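Local coordinates for protein fanconi-associated nuclease 1 homolog (Pseudomonas aeruginosa, PDB 5Y7Q) that belongs to the FAN1 family of VRR-NUC domain proteins and binds DNA, at residues H289-R294 against L319-R324; G310-A315 against R333-A338; R354-G357 against R363-R366. One frame throughout, in Å; residues are numbered along the deposited sequence.

In the fold
All three contacts lie on one side of the chain's centre, in the helices of 273-358 and the loop after them. Contact 1 uses the end of helix 311-321 and contact 2 its start. Their segments alternate along the chain, their centres lie about 16 Å apart, and the salt bridge Glu291-Arg314 joins them. Contact 3 follows both and joins the end of helix 342-358 to that loop. Its centre is about 22 Å from that of contact 1 and about 17 Å from that of contact 2. The salt bridge Glu320-Arg354 joins contacts 1 and 3. Nucleotides of chain D pass contacts 1 and 3, so the C-terminal parts of helices 273-292, 311-321 and 342-358 border the DNA.

Contact 1 (H289-R294 against L319-R324); sequences HCEKQR and LERGER. With nucleotides of chain D.
Glu291 and Arg321 meet across the ends of two helices, and their pairing is the closer-knit part of this contact. The side chain of Arg321 sets out toward the other segment and gives the largest share of the buried surface. Glu291 OE2 lies 3.8 Å from Arg321 NE, a long salt bridge, and sits at the edge of the guanidinium, near its plane. The two side chains cross at about a right angle, with carboxylate and guanidinium planes 55° apart. The bend of Arg321 at chi3 (94°) turns its guanidinium away from the line of the chain, with the sugar of DA3 of chain D over one face. The carboxylate is held more firmly elsewhere: Tyr303 OH forms a hydrogen bond with Glu291 OE1, and Arg314 forms a salt bridge with OE2.

The other side is looser. Arg294 is exposed and begins the loop after its helix, where its positive phi completes a Schellman motif. Arg294 NH2 comes within 3.7 Å of Arg321 NH1, and the two guanidinium planes stand 80° apart. Arg321 lies beside the DNA backbone, whose negative charge probably eases the meeting of the two arginines. Arg321 NH2 is 3.9 Å from OP2 of DT4 of chain D, too far for a firm bond. Arg321 CD lies 3.6 Å from OP1 of DA3 of chain D.

The contact joins the ends of helices 273-292 and 311-321 at the protein surface. Helix 296-304 packs against both segments, through Leu298 beside Cys290 and Phe296 beside Arg321. Helix 342-358 lies beyond Glu320.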
loop_
_atom_site.group_PDB
_atom_site.type_symbol
_atom_site.label_atom_id
_atom_site.label_comp_id
_atom_site.label_asym_id
_atom_site.label_seq_id
_atom_site.Cartn_x
_atom_site.Cartn_y
_atom_site.Cartn_z
ATOM N N HIS A 289 11.851 -14.218 -2.942
ATOM C CA HIS A 289 13.269 -14.116 -2.639
ATOM C C HIS A 289 13.979 -15.429 -2.954
ATOM O O HIS A 289 15.054 -15.436 -3.564
ATOM C CB HIS A 289 13.447 -13.718 -1.176
ATOM C CG HIS A 289 14.873 -13.689 -0.725
ATOM N ND1 HIS A 289 15.784 -12.767 -1.196
ATOM C CD2 HIS A 289 15.545 -14.469 0.156
ATOM C CE1 HIS A 289 16.955 -12.980 -0.622
ATOM N NE2 HIS A 289 16.837 -14.006 0.203
ATOM N N CYS A 290 13.369 -16.557 -2.581
ATOM C CA CYS A 290 13.994 -17.850 -2.843
ATOM C C CYS A 290 14.200 -18.065 -4.330
ATOM O O CYS A 290 15.283 -18.472 -4.772
ATOM C CB CYS A 290 13.142 -18.975 -2.278
ATOM S SG CYS A 290 13.264 -19.121 -0.532
ATOM N N GLU A 291 13.153 -17.810 -5.117
ATOM C CA GLU A 291 13.234 -17.974 -6.560
ATOM C C GLU A 291 14.351 -17.117 -7.131
ATOM O O GLU A 291 15.063 -17.546 -8.045
ATOM C CB GLU A 291 11.885 -17.617 -7.185
ATOM C CG GLU A 291 11.400 -18.532 -8.301
ATOM C CD GLU A 291 10.061 -18.079 -8.886
ATOM O OE1 GLU A 291 9.207 -17.548 -8.128
ATOM O OE2 GLU A 291 9.878 -18.243 -10.114
ATOM N N LYS A 292 14.547 -15.916 -6.577
ATOM C CA LYS A 292 15.661 -15.083 -7.016
ATOM C C LYS A 292 16.993 -15.777 -6.768
ATOM O O LYS A 292 17.869 -15.798 -7.641
ATOM C CB LYS A 292 15.612 -13.724 -6.319
ATOM C CG LYS A 292 14.569 -12.776 -6.906
ATOM C CD LYS A 292 15.048 -11.321 -6.943
ATOM C CE LYS A 292 16.491 -11.187 -7.461
ATOM N NZ LYS A 292 16.797 -11.945 -8.728
ATOM N N GLN A 293 17.156 -16.365 -5.582
ATOM C CA GLN A 293 18.341 -17.147 -5.232
ATOM C C GLN A 293 18.453 -18.438 -6.025
ATOM O O GLN A 293 19.422 -19.181 -5.824
ATOM C CB GLN A 293 18.348 -17.470 -3.734
ATOM C CG GLN A 293 19.237 -16.570 -2.900
ATOM C CD GLN A 293 19.177 -15.117 -3.339
ATOM O OE1 GLN A 293 20.146 -14.574 -3.883
ATOM N NE2 GLN A 293 18.035 -14.479 -3.105
ATOM N N ARG A 294 17.460 -18.753 -6.856
ATOM C CA ARG A 294 17.422 -19.998 -7.613
ATOM C C ARG A 294 17.346 -21.212 -6.692
ATOM O O ARG A 294 17.755 -22.313 -7.071
ATOM C CB ARG A 294 18.612 -20.123 -8.570
ATOM C CG ARG A 294 18.935 -18.833 -9.309
ATOM C CD ARG A 294 19.788 -19.082 -10.535
ATOM N NE ARG A 294 18.973 -19.178 -11.744
ATOM C CZ ARG A 294 18.563 -20.321 -12.291
ATOM N NH1 ARG A 294 18.895 -21.491 -11.746
ATOM N NH2 ARG A 294 17.828 -20.295 -13.395
ATOM N N LEU A 319 8.230 -25.377 -9.523
ATOM C CA LEU A 319 8.530 -26.784 -9.757
ATOM C C LEU A 319 9.097 -26.979 -11.154
ATOM O O LEU A 319 10.137 -27.635 -11.330
ATOM C CB LEU A 319 7.287 -27.642 -9.541
ATOM C CG LEU A 319 6.842 -27.864 -8.090
ATOM C CD1 LEU A 319 5.349 -28.155 -7.969
ATOM C CD2 LEU A 319 7.675 -28.955 -7.396
ATOM N N GLU A 320 8.450 -26.376 -12.160
ATOM C CA GLU A 320 8.977 -26.476 -13.518
ATOM C C GLU A 320 10.433 -26.006 -13.576
ATOM O O GLU A 320 11.297 -26.697 -14.126
ATOM C CB GLU A 320 8.101 -25.686 -14.495
ATOM C CG GLU A 320 8.375 -26.019 -15.956
ATOM C CD GLU A 320 7.745 -25.026 -16.934
ATOM O OE1 GLU A 320 7.704 -25.322 -18.157
ATOM O OE2 GLU A 320 7.305 -23.943 -16.491
ATOM N N ARG A 321 10.728 -24.838 -12.990
ATOM C CA ARG A 321 12.104 -24.353 -12.976
ATOM C C ARG A 321 13.031 -25.318 -12.236
ATOM O O ARG A 321 14.194 -25.479 -12.623
ATOM C CB ARG A 321 12.161 -22.946 -12.362
ATOM C CG ARG A 321 12.346 -21.827 -13.381
ATOM C CD ARG A 321 11.776 -20.448 -12.979
ATOM N NE ARG A 321 12.725 -19.520 -12.339
ATOM C CZ ARG A 321 13.880 -19.086 -12.861
ATOM N NH1 ARG A 321 14.318 -19.506 -14.050
ATOM N NH2 ARG A 321 14.623 -18.227 -12.169
ATOM N N GLY A 322 12.538 -25.995 -11.199
ATOM C CA GLY A 322 13.368 -26.949 -10.489
ATOM C C GLY A 322 13.482 -28.304 -11.140
ATOM O O GLY A 322 13.904 -29.272 -10.497
ATOM N N GLU A 323 13.080 -28.391 -12.409
ATOM C CA GLU A 323 13.031 -29.636 -13.169
ATOM C C GLU A 323 12.157 -30.693 -12.489
ATOM O O GLU A 323 12.339 -31.889 -12.702
ATOM C CB GLU A 323 14.443 -30.161 -13.446
ATOM C CG GLU A 323 15.264 -29.186 -14.326
ATOM C CD GLU A 323 16.688 -29.661 -14.639
ATOM O OE1 GLU A 323 17.089 -30.758 -14.168
ATOM O OE2 GLU A 323 17.405 -28.928 -15.363
ATOM N N ARG A 324 11.168 -30.282 -11.692
ATOM C CA ARG A 324 10.223 -31.247 -11.135
ATOM C C ARG A 324 8.956 -31.134 -11.976
ATOM O O ARG A 324 8.004 -30.427 -11.635
ATOM C CB ARG A 324 9.977 -30.966 -9.646
ATOM C CG ARG A 324 11.278 -31.014 -8.804
ATOM C CD ARG A 324 11.189 -30.388 -7.397
ATOM N NE ARG A 324 10.281 -31.092 -6.488
ATOM C CZ ARG A 324 10.053 -30.732 -5.223
ATOM N NH1 ARG A 324 10.677 -29.670 -4.715
ATOM N NH2 ARG A 324 9.202 -31.427 -4.464
ATOM P P DT D 4 15.716 -13.861 -12.400
ATOM O OP1 DT D 4 17.189 -13.928 -12.331
ATOM O OP2 DT D 4 14.896 -14.450 -11.315
ATOM O "O5'" DT D 4 15.311 -12.337 -12.559
ATOM C "C5'" DT D 4 15.089 -11.585 -11.418
ATOM C "C4'" DT D 4 15.181 -10.122 -11.731
ATOM O "O4'" DT D 4 14.302 -9.839 -12.851
ATOM C "C3'" DT D 4 14.695 -9.217 -10.605
ATOM O "O3'" DT D 4 15.252 -7.911 -10.768
ATOM C "C2'" DT D 4 13.209 -9.202 -10.897
ATOM C "C1'" DT D 4 13.285 -8.979 -12.395
ATOM N N1 DT D 4 12.049 -9.256 -13.129
ATOM C C2 DT D 4 11.682 -8.369 -14.101
ATOM O O2 DT D 4 12.338 -7.381 -14.374
ATOM N N3 DT D 4 10.518 -8.657 -14.747
ATOM C C4 DT D 4 9.693 -9.750 -14.527
ATOM O O4 DT D 4 8.658 -9.929 -15.174
ATOM C C5 DT D 4 10.142 -10.647 -13.480
ATOM C C6 DT D 4 11.285 -10.368 -12.829
ATOM P P DA D 3 9.985 -16.614 -15.504
ATOM O OP1 DA D 3 10.089 -17.790 -14.620
ATOM O OP2 DA D 3 8.826 -15.718 -15.304
ATOM O "O5'" DA D 3 11.329 -15.738 -15.409
ATOM C "C5'" DA D 3 12.595 -16.351 -15.672
ATOM C "C4'" DA D 3 13.768 -15.420 -15.388
ATOM O "O4'" DA D 3 13.652 -14.217 -16.165
ATOM C "C3'" DA D 3 13.905 -14.928 -13.968
ATOM O "O3'" DA D 3 15.251 -14.524 -13.779
ATOM C "C2'" DA D 3 12.957 -13.731 -13.967
ATOM C "C1'" DA D 3 13.285 -13.135 -15.322
ATOM N N9 DA D 3 12.193 -12.476 -15.997
ATOM C C8 DA D 3 10.943 -12.972 -16.238
ATOM N N7 DA D 3 10.189 -12.169 -16.944
ATOM C C5 DA D 3 11.017 -11.089 -17.212
ATOM C C6 DA D 3 10.819 -9.895 -17.922
ATOM N N6 DA D 3 9.666 -9.590 -18.520
ATOM N N1 DA D 3 11.857 -9.025 -17.996
ATOM C C2 DA D 3 13.010 -9.343 -17.396
ATOM N N3 DA D 3 13.312 -10.434 -16.700
ATOM C C4 DA D 3 12.261 -11.275 -16.649
#

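Contact 2 (G310-A315 against R333-A338); sequences GARLRA and REASCA
Arg312 lies over Ala335, and this packing makes up most of the contact. Both side chains set out toward the opposite segment. Arg312 CD approaches Ala335 CB at 3.3 Å. Beyond it, the guanidinium lays one face over the backbone of Ala335, whose CA is 3.3 Å above the plane and offset toward the rim. With CG anti to the backbone N (chi1 -160°) and a bend at chi3, the arginine reaches across to the other helix and sets its flat end there.

The polar part is weaker across the segments. The carbonyl oxygen of Ala338 lies in the guanidinium plane at its edge, but Arg312 NH1 is 3.7 Å from Ala338 O. The stronger polar partner of NH1 is Glu344, which forms a salt bridge with it. Glu334 adds a carboxylate nearby, with its OE2 5.2 Å from Arg312 NE. It may favour the positive charge without touching it.

Within segment 333-338, Ser336 OG donates to Arg333 O at 3.0 Å. The same oxygen also takes the backbone bond from Cys337 N.

The contact joins the start of helix 311-321 to the end of helix 325-337. Helix 342-358 packs against both, with Leu348 touching Leu313 and Ala335.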
loop_
_atom_site.group_PDB
_atom_site.type_symbol
_atom_site.label_atom_id
_atom_site.label_comp_id
_atom_site.label_asym_id
_atom_site.label_seq_id
_atom_site.Cartn_x
_atom_site.Cartn_y
_atom_site.Cartn_z
ATOM N N GLY A 310 -2.514 -15.826 -6.681
ATOM C CA GLY A 310 -1.424 -16.021 -7.621
ATOM C C GLY A 310 -0.278 -16.891 -7.131
ATOM O O GLY A 310 0.659 -17.134 -7.901
ATOM N N ALA A 311 -0.339 -17.396 -5.889
ATOM C CA ALA A 311 0.738 -18.209 -5.336
ATOM C C ALA A 311 0.787 -19.618 -5.925
ATOM O O ALA A 311 1.874 -20.128 -6.207
ATOM C CB ALA A 311 0.609 -18.289 -3.813
ATOM N N ARG A 312 -0.360 -20.287 -6.072
ATOM C CA ARG A 312 -0.363 -21.624 -6.664
ATOM C C ARG A 312 0.358 -21.635 -8.007
ATOM O O ARG A 312 1.193 -22.510 -8.281
ATOM C CB ARG A 312 -1.800 -22.103 -6.830
ATOM C CG ARG A 312 -1.973 -23.592 -6.967
ATOM C CD ARG A 312 -3.253 -23.825 -7.719
ATOM N NE ARG A 312 -4.337 -24.440 -6.954
ATOM C CZ ARG A 312 -5.634 -24.278 -7.219
ATOM N NH1 ARG A 312 -6.038 -23.500 -8.212
ATOM N NH2 ARG A 312 -6.539 -24.886 -6.469
ATOM N N LEU A 313 0.050 -20.654 -8.851
ATOM C CA LEU A 313 0.735 -20.499 -10.130
ATOM C C LEU A 313 2.242 -20.410 -9.943
ATOM O O LEU A 313 3.011 -21.088 -10.638
ATOM C CB LEU A 313 0.212 -19.244 -10.814
ATOM C CG LEU A 313 -0.074 -19.257 -12.288
ATOM C CD1 LEU A 313 -0.510 -20.616 -12.676
ATOM C CD2 LEU A 313 -1.184 -18.239 -12.516
ATOM N N ARG A 314 2.687 -19.560 -9.013
ATOM C CA ARG A 314 4.119 -19.434 -8.777
ATOM C C ARG A 314 4.723 -20.746 -8.278
ATOM O O ARG A 314 5.904 -21.014 -8.513
ATOM C CB ARG A 314 4.406 -18.299 -7.792
ATOM C CG ARG A 314 3.828 -16.915 -8.137
ATOM C CD ARG A 314 4.138 -16.472 -9.566
ATOM N NE ARG A 314 5.503 -16.784 -9.995
ATOM C CZ ARG A 314 5.890 -16.844 -11.269
ATOM N NH1 ARG A 314 5.012 -16.616 -12.258
ATOM N NH2 ARG A 314 7.155 -17.142 -11.551
ATOM N N ALA A 315 3.942 -21.587 -7.607
ATOM C CA ALA A 315 4.477 -22.872 -7.182
ATOM C C ALA A 315 4.636 -23.821 -8.373
ATOM O O ALA A 315 5.670 -24.491 -8.505
ATOM C CB ALA A 315 3.590 -23.482 -6.091
ATOM N N ARG A 333 -2.877 -29.745 -13.006
ATOM C CA ARG A 333 -4.178 -30.357 -13.266
ATOM C C ARG A 333 -5.136 -30.100 -12.110
ATOM O O ARG A 333 -6.322 -29.782 -12.327
ATOM C CB ARG A 333 -4.027 -31.849 -13.519
ATOM C CG ARG A 333 -3.658 -32.208 -14.924
ATOM C CD ARG A 333 -3.953 -33.675 -15.182
ATOM N NE ARG A 333 -5.162 -34.116 -14.492
ATOM C CZ ARG A 333 -6.390 -33.988 -14.987
ATOM N NH1 ARG A 333 -6.552 -33.427 -16.193
ATOM N NH2 ARG A 333 -7.444 -34.415 -14.279
ATOM N N GLU A 334 -4.623 -30.229 -10.880
ATOM C CA GLU A 334 -5.356 -29.839 -9.680
ATOM C C GLU A 334 -5.925 -28.436 -9.835
ATOM O O GLU A 334 -7.134 -28.219 -9.698
ATOM C CB GLU A 334 -4.406 -29.928 -8.483
ATOM C CG GLU A 334 -4.990 -29.777 -7.101
ATOM C CD GLU A 334 -3.899 -29.925 -6.037
ATOM O OE1 GLU A 334 -2.939 -30.696 -6.298
ATOM O OE2 GLU A 334 -3.981 -29.259 -4.969
ATOM N N ALA A 335 -5.069 -27.481 -10.183
ATOM C CA ALA A 335 -5.498 -26.099 -10.274
ATOM C C ALA A 335 -6.550 -25.909 -11.349
ATOM O O ALA A 335 -7.521 -25.173 -11.145
ATOM C CB ALA A 335 -4.300 -25.210 -10.559
ATOM N N SER A 336 -6.368 -26.540 -12.512
ATOM C CA SER A 336 -7.316 -26.338 -13.605
ATOM C C SER A 336 -8.669 -26.963 -13.312
ATOM O O SER A 336 -9.659 -26.549 -13.918
ATOM C CB SER A 336 -6.760 -26.893 -14.920
ATOM O OG SER A 336 -6.708 -28.309 -14.898
ATOM N N CYS A 337 -8.741 -27.937 -12.396
ATOM C CA CYS A 337 -10.049 -28.427 -11.956
ATOM C C CYS A 337 -10.899 -27.309 -11.343
ATOM O O CYS A 337 -12.114 -27.260 -11.564
ATOM C CB CYS A 337 -9.891 -29.582 -10.959
ATOM S SG CYS A 337 -9.136 -31.120 -11.603
ATOM N N ALA A 338 -10.300 -26.427 -10.540
ATOM C CA ALA A 338 -11.043 -25.342 -9.891
ATOM C C ALA A 338 -10.191 -24.082 -9.758
ATOM O O ALA A 338 -9.657 -23.783 -8.683
ATOM C CB ALA A 338 -11.567 -25.790 -8.526
#

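Contact 3 (R354-G357 against R363-R366); sequences RLQG and RQAR. With nucleotides of chain D.
Gln356 and Gln364 each turn CG beside the backbone N (chi1 -64° and -65°) and then run extended, which brings their amide ends together. Both side chains start toward the opposite segment. They cross at about a right angle, while the amide planes are only 32° apart. Gln356 OE1 lies 2.7 Å from Gln364 NE2. The angle is poor, so this close approach is not a hydrogen bond. Gln356 is buried and Gln364 is exposed, so the amides meet at the margin of the protein.

Arg363 makes the second meeting. It starts out away from the helix, and a bend at chi2 turns its guanidinium back. NH1 and NH2 of Arg363 are both 3.7 Å from Gly357 CA, and the group lies oblique to that atom. Gly357 has no side chain, and the guanidinium rests directly against its backbone.

Arg354 serves the DNA instead of the loop. Its side chain leaves the helix on the side away from segment 363-366. NH1 donates to O3' of DG1 of chain D at 2.9 Å, and NH2 donates to OP1 of DA2 of chain D at 3.0 Å, with a nearly straight N-H...O angle of 171°. Both acceptors lie at the edge of the guanidinium, near its plane. Two bonds to one phosphodiester link fix the rotation of the group. Glu320 forms a salt bridge with NE, a second-shell contact that holds the arginine in place.

The contact folds the loop that leads to strand 374-380 back on the end of helix 342-358. On that helix, Leu355 packs against Ile316 of helix 311-321 and against Ala328 and Ala332 of helix 325-337.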
loop_
_atom_site.group_PDB
_atom_site.type_symbol
_atom_site.label_atom_id
_atom_site.label_comp_id
_atom_site.label_asym_id
_atom_site.label_seq_id
_atom_site.Cartn_x
_atom_site.Cartn_y
_atom_site.Cartn_z
ATOM N N ARG A 354 3.038 -26.789 -21.921
ATOM C CA ARG A 354 4.488 -26.898 -21.867
ATOM C C ARG A 354 4.915 -28.019 -20.930
ATOM O O ARG A 354 5.900 -28.727 -21.205
ATOM C CB ARG A 354 5.060 -25.560 -21.440
ATOM C CG ARG A 354 6.509 -25.567 -21.147
ATOM C CD ARG A 354 6.956 -24.141 -21.035
ATOM N NE ARG A 354 6.366 -23.482 -19.878
ATOM C CZ ARG A 354 6.106 -22.178 -19.806
ATOM N NH1 ARG A 354 6.362 -21.385 -20.837
ATOM N NH2 ARG A 354 5.575 -21.664 -18.705
ATOM N N LEU A 355 4.161 -28.212 -19.842
ATOM C CA LEU A 355 4.352 -29.369 -18.977
ATOM C C LEU A 355 3.957 -30.666 -19.673
ATOM O O LEU A 355 4.634 -31.691 -19.529
ATOM C CB LEU A 355 3.530 -29.196 -17.709
ATOM C CG LEU A 355 3.905 -27.956 -16.939
ATOM C CD1 LEU A 355 2.983 -27.856 -15.784
ATOM C CD2 LEU A 355 5.365 -28.058 -16.505
ATOM N N GLN A 356 2.835 -30.658 -20.388
ATOM C CA GLN A 356 2.440 -31.836 -21.138
ATOM C C GLN A 356 3.551 -32.239 -22.089
ATOM O O GLN A 356 3.909 -33.417 -22.184
ATOM C CB GLN A 356 1.150 -31.557 -21.898
ATOM C CG GLN A 356 -0.023 -31.292 -21.015
ATOM C CD GLN A 356 -1.270 -30.938 -21.789
ATOM O OE1 GLN A 356 -2.376 -31.275 -21.374
ATOM N NE2 GLN A 356 -1.102 -30.265 -22.929
ATOM N N GLY A 357 4.123 -31.263 -22.788
ATOM C CA GLY A 357 5.225 -31.572 -23.676
ATOM C C GLY A 357 6.419 -32.115 -22.922
ATOM O O GLY A 357 7.064 -33.069 -23.366
ATOM N N ARG A 363 0.978 -33.516 -28.308
ATOM C CA ARG A 363 0.616 -32.129 -28.575
ATOM C C ARG A 363 -0.897 -32.009 -28.628
ATOM O O ARG A 363 -1.559 -32.728 -29.380
ATOM C CB ARG A 363 1.223 -31.660 -29.907
ATOM C CG ARG A 363 2.726 -31.396 -29.903
ATOM C CD ARG A 363 3.086 -30.230 -28.985
ATOM N NE ARG A 363 4.452 -30.337 -28.475
ATOM C CZ ARG A 363 4.834 -29.939 -27.265
ATOM N NH1 ARG A 363 3.956 -29.407 -26.422
ATOM N NH2 ARG A 363 6.097 -30.083 -26.895
ATOM N N GLN A 364 -1.452 -31.110 -27.834
ATOM C CA GLN A 364 -2.890 -30.906 -27.835
ATOM C C GLN A 364 -3.227 -29.662 -28.644
ATOM O O GLN A 364 -2.530 -28.645 -28.561
ATOM C CB GLN A 364 -3.432 -30.805 -26.407
ATOM C CG GLN A 364 -3.269 -32.117 -25.632
ATOM C CD GLN A 364 -4.053 -32.166 -24.328
ATOM O OE1 GLN A 364 -5.154 -31.621 -24.225
ATOM N NE2 GLN A 364 -3.487 -32.834 -23.328
ATOM N N ALA A 365 -4.285 -29.760 -29.450
ATOM C CA ALA A 365 -4.695 -28.652 -30.304
ATOM C C ALA A 365 -5.274 -27.505 -29.477
ATOM O O ALA A 365 -5.968 -27.722 -28.478
ATOM C CB ALA A 365 -5.720 -29.127 -31.339
ATOM N N ARG A 366 -4.975 -26.275 -29.903
ATOM C CA ARG A 366 -5.499 -25.052 -29.296
ATOM C C ARG A 366 -6.105 -24.148 -30.376
ATOM O O ARG A 366 -6.208 -24.556 -31.539
ATOM C CB ARG A 366 -4.393 -24.312 -28.535
ATOM C CG ARG A 366 -3.559 -25.173 -27.584
ATOM C CD ARG A 366 -2.601 -24.288 -26.798
ATOM N NE ARG A 366 -3.327 -23.193 -26.150
ATOM C CZ ARG A 366 -2.849 -21.964 -25.969
ATOM N NH1 ARG A 366 -3.602 -21.042 -25.379
ATOM N NH2 ARG A 366 -1.629 -21.649 -26.387
ATOM P P DA D 2 5.417 -17.760 -19.942
ATOM O OP1 DA D 2 5.045 -18.708 -18.868
ATOM O OP2 DA D 2 4.566 -16.568 -20.131
ATOM O "O5'" DA D 2 6.913 -17.243 -19.701
ATOM C "C5'" DA D 2 8.035 -18.097 -19.968
ATOM C "C4'" DA D 2 9.263 -17.570 -19.269
ATOM O "O4'" DA D 2 9.820 -16.476 -20.046
ATOM C "C3'" DA D 2 8.968 -16.988 -17.886
ATOM O "O3'" DA D 2 10.031 -17.223 -16.994
ATOM C "C2'" DA D 2 8.833 -15.512 -18.172
ATOM C "C1'" DA D 2 9.884 -15.324 -19.230
ATOM N N9 DA D 2 9.604 -14.143 -20.010
ATOM C C8 DA D 2 8.414 -13.805 -20.589
ATOM N N7 DA D 2 8.435 -12.644 -21.189
ATOM C C5 DA D 2 9.718 -12.182 -20.958
ATOM C C6 DA D 2 10.378 -11.008 -21.335
ATOM N N6 DA D 2 9.805 -10.046 -22.053
ATOM N N1 DA D 2 11.655 -10.860 -20.946
ATOM C C2 DA D 2 12.232 -11.829 -20.226
ATOM N N3 DA D 2 11.713 -12.978 -19.812
ATOM C C4 DA D 2 10.442 -13.091 -20.218
ATOM P P DG D 1 6.988 -21.164 -25.386
ATOM O OP1 DG D 1 7.530 -22.421 -24.816
ATOM O OP2 DG D 1 6.991 -20.932 -26.853
ATOM O "O5'" DG D 1 5.488 -20.941 -24.860
ATOM C "C5'" DG D 1 5.023 -19.621 -24.563
ATOM C "C4'" DG D 1 6.032 -18.893 -23.695
ATOM O "O4'" DG D 1 6.861 -18.032 -24.508
ATOM C "C3'" DG D 1 5.443 -17.975 -22.612
ATOM O "O3'" DG D 1 5.516 -18.610 -21.313
ATOM C "C2'" DG D 1 6.329 -16.729 -22.676
ATOM C "C1'" DG D 1 7.449 -17.137 -23.624
ATOM N N9 DG D 1 7.986 -15.986 -24.319
ATOM C C8 DG D 1 7.322 -15.145 -25.175
ATOM N N7 DG D 1 8.050 -14.143 -25.581
ATOM C C5 DG D 1 9.259 -14.315 -24.923
ATOM C C6 DG D 1 10.443 -13.541 -24.965
ATOM O O6 DG D 1 10.671 -12.507 -25.610
ATOM N N1 DG D 1 11.432 -14.073 -24.143
ATOM C C2 DG D 1 11.299 -15.209 -23.376
ATOM N N2 DG D 1 12.369 -15.567 -22.651
ATOM N N3 DG D 1 10.199 -15.943 -23.330
ATOM C C4 DG D 1 9.224 -15.436 -24.127
#